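Local structure of lysozyme inhibitor LprI-like N-terminal domain-containing protein (Pseudomonas putida, 3GI7) at residues Arg32-Ala37 and Glu102-Leu107. The protein is secreted and of unknown function, carries an LprI-like domain and may inhibit lysozyme. Sequence-based numbering, arbitrary orientation. Where two conformers were deposited one is given.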
loop_
_atom_site.group_PDB
_atom_site.type_symbol
_atom_site.label_atom_id
_atom_site.label_comp_id
_atom_site.label_asym_id
_atom_site.label_seq_id
_atom_site.Cartn_x
_atom_site.Cartn_y
_atom_site.Cartn_z
ATOM N N ARG A 32 -13.565 4.003 12.148
ATOM C CA ARG A 32 -14.500 2.959 12.600
ATOM C C ARG A 32 -14.213 1.649 11.850
ATOM O O ARG A 32 -14.165 0.566 12.434
ATOM C CB ARG A 32 -15.974 3.339 12.356
ATOM C CG ARG A 32 -16.542 4.382 13.302
ATOM N N GLU A 33 -13.966 1.741 10.562
ATOM C CA GLU A 33 -13.598 0.531 9.795
ATOM C C GLU A 33 -12.264 -0.081 10.277
ATOM O O GLU A 33 -12.116 -1.293 10.337
ATOM C CB GLU A 33 -13.530 0.855 8.331
ATOM C CG GLU A 33 -14.911 1.188 7.797
ATOM C CD GLU A 33 -14.919 1.426 6.294
ATOM O OE1 GLU A 33 -13.835 1.626 5.690
ATOM O OE2 GLU A 33 -16.018 1.433 5.716
ATOM N N LEU A 34 -11.299 0.753 10.634
ATOM C CA LEU A 34 -10.046 0.242 11.162
ATOM C C LEU A 34 -10.266 -0.474 12.481
ATOM O O LEU A 34 -9.759 -1.569 12.687
ATOM C CB LEU A 34 -9.049 1.353 11.351
ATOM C CG LEU A 34 -7.749 0.995 12.070
ATOM C CD1 LEU A 34 -7.000 -0.110 11.324
ATOM C CD2 LEU A 34 -6.852 2.245 12.225
ATOM N N GLN A 35 -11.035 0.122 13.385
ATOM C CA GLN A 35 -11.330 -0.555 14.655
ATOM C C GLN A 35 -11.976 -1.915 14.414
ATOM O O GLN A 35 -11.658 -2.899 15.112
ATOM C CB GLN A 35 -12.182 0.312 15.578
ATOM C CG GLN A 35 -12.493 -0.325 16.962
ATOM C CD GLN A 35 -11.252 -0.471 17.800
ATOM O OE1 GLN A 35 -10.506 0.491 17.960
ATOM N NE2 GLN A 35 -11.014 -1.671 18.347
ATOM N N SER A 36 -12.905 -1.995 13.464
ATOM C CA SER A 36 -13.538 -3.278 13.135
ATOM C C SER A 36 -12.526 -4.283 12.617
ATOM O O SER A 36 -12.589 -5.487 12.961
ATOM C CB SER A 36 -14.647 -3.117 12.101
ATOM O OG SER A 36 -15.659 -2.304 12.642
ATOM N N ALA A 37 -11.610 -3.816 11.774
ATOM C CA ALA A 37 -10.556 -4.685 11.262
ATOM C C ALA A 37 -9.652 -5.184 12.383
ATOM O O ALA A 37 -9.264 -6.362 12.374
ATOM C CB ALA A 37 -9.714 -3.981 10.156
ATOM N N GLU A 102 -5.175 1.992 4.856
ATOM C CA GLU A 102 -4.032 1.133 4.586
ATOM C C GLU A 102 -3.742 0.201 5.785
ATOM O O GLU A 102 -3.411 -0.960 5.585
ATOM C CB GLU A 102 -2.796 1.943 4.185
ATOM C CG GLU A 102 -2.988 2.705 2.874
ATOM C CD GLU A 102 -1.954 3.798 2.692
ATOM O OE1 GLU A 102 -1.183 4.042 3.639
ATOM O OE2 GLU A 102 -1.873 4.375 1.587
ATOM N N ARG A 103 -3.874 0.705 7.008
ATOM C CA ARG A 103 -3.659 -0.114 8.213
ATOM C C ARG A 103 -4.727 -1.186 8.314
ATOM O O ARG A 103 -4.435 -2.342 8.665
ATOM C CB ARG A 103 -3.626 0.727 9.497
ATOM C CG ARG A 103 -3.218 -0.099 10.729
ATOM C CD ARG A 103 -1.803 -0.588 10.635
ATOM N NE ARG A 103 -1.424 -1.251 11.868
ATOM C CZ ARG A 103 -0.213 -1.778 12.056
ATOM N NH1 ARG A 103 0.718 -1.696 11.116
ATOM N NH2 ARG A 103 0.041 -2.390 13.197
ATOM N N ALA A 104 -5.962 -0.847 7.964
ATOM C CA ALA A 104 -7.042 -1.789 8.020
ATOM C C ALA A 104 -6.780 -2.935 7.053
ATOM O O ALA A 104 -7.002 -4.105 7.392
ATOM C CB ALA A 104 -8.403 -1.119 7.729
ATOM N N GLU A 105 -6.330 -2.604 5.833
ATOM C CA GLU A 105 -5.987 -3.633 4.865
ATOM C C GLU A 105 -4.867 -4.552 5.389
ATOM O O GLU A 105 -4.937 -5.762 5.268
ATOM C CB GLU A 105 -5.564 -3.037 3.538
ATOM C CG GLU A 105 -5.242 -4.092 2.535
ATOM C CD GLU A 105 -4.743 -3.558 1.208
ATOM O OE1 GLU A 105 -5.389 -2.628 0.703
ATOM O OE2 GLU A 105 -3.792 -4.166 0.660
ATOM N N TYR A 106 -3.841 -3.967 5.964
ATOM C CA TYR A 106 -2.768 -4.745 6.522
ATOM C C TYR A 106 -3.250 -5.707 7.636
ATOM O O TYR A 106 -2.875 -6.852 7.677
ATOM C CB TYR A 106 -1.708 -3.795 7.073
ATOM C CG TYR A 106 -0.582 -4.491 7.789
ATOM C CD1 TYR A 106 0.273 -5.338 7.098
ATOM C CD2 TYR A 106 -0.430 -4.374 9.170
ATOM C CE1 TYR A 106 1.307 -6.001 7.755
ATOM C CE2 TYR A 106 0.605 -5.013 9.837
ATOM C CZ TYR A 106 1.455 -5.845 9.130
ATOM O OH TYR A 106 2.493 -6.504 9.755
ATOM N N LEU A 107 -4.094 -5.224 8.537
ATOM C CA LEU A 107 -4.602 -6.068 9.649
ATOM C C LEU A 107 -5.479 -7.206 9.121
ATOM O O LEU A 107 -5.409 -8.338 9.592
ATOM C CB LEU A 107 -5.376 -5.192 10.639
ATOM C CG LEU A 107 -4.537 -4.151 11.396
ATOM C CD1 LEU A 107 -5.473 -3.435 12.409
ATOM C CD2 LEU A 107 -3.292 -4.744 12.065
#
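L34 reaches across to R103, A104 and L107 where two long helices of a three-helix bundle, 17-49 and 86-111, run side by side. Over 32-37 and 102-107 the axes approach to 8.7 Å and run nearly parallel, 16° apart, as first and third helices of an up-down-up chain. Small residues at the interface let helices approach, and here A37 and A104 point at each other's helix, their CB atoms meeting at 4.0 Å. Beside this alanine pair L34 supplies the bulk. Its CG stands anti to the backbone N (chi1 172°), and CD1 makes the side chain's close contacts, settling against the backbone of A104, 3.6 Å from its N, and 3.8 Å from CG of R103. No hydrogen bond joins the segments; the hold is apolar. R103 contributes only the root of its chain; a bend at chi2 (66°) turns CD aside, and the extended remainder leads the guanidinium away to salt bridges with E63 of helix 55-77 and D73 of a second subunit, tying this seam to the assembly. W66 of helix 55-77 packs on L34 and R103. One turn beyond R103, L107 brings its CD1 within 3.8 Å of CD1 of L34, methyl against methyl.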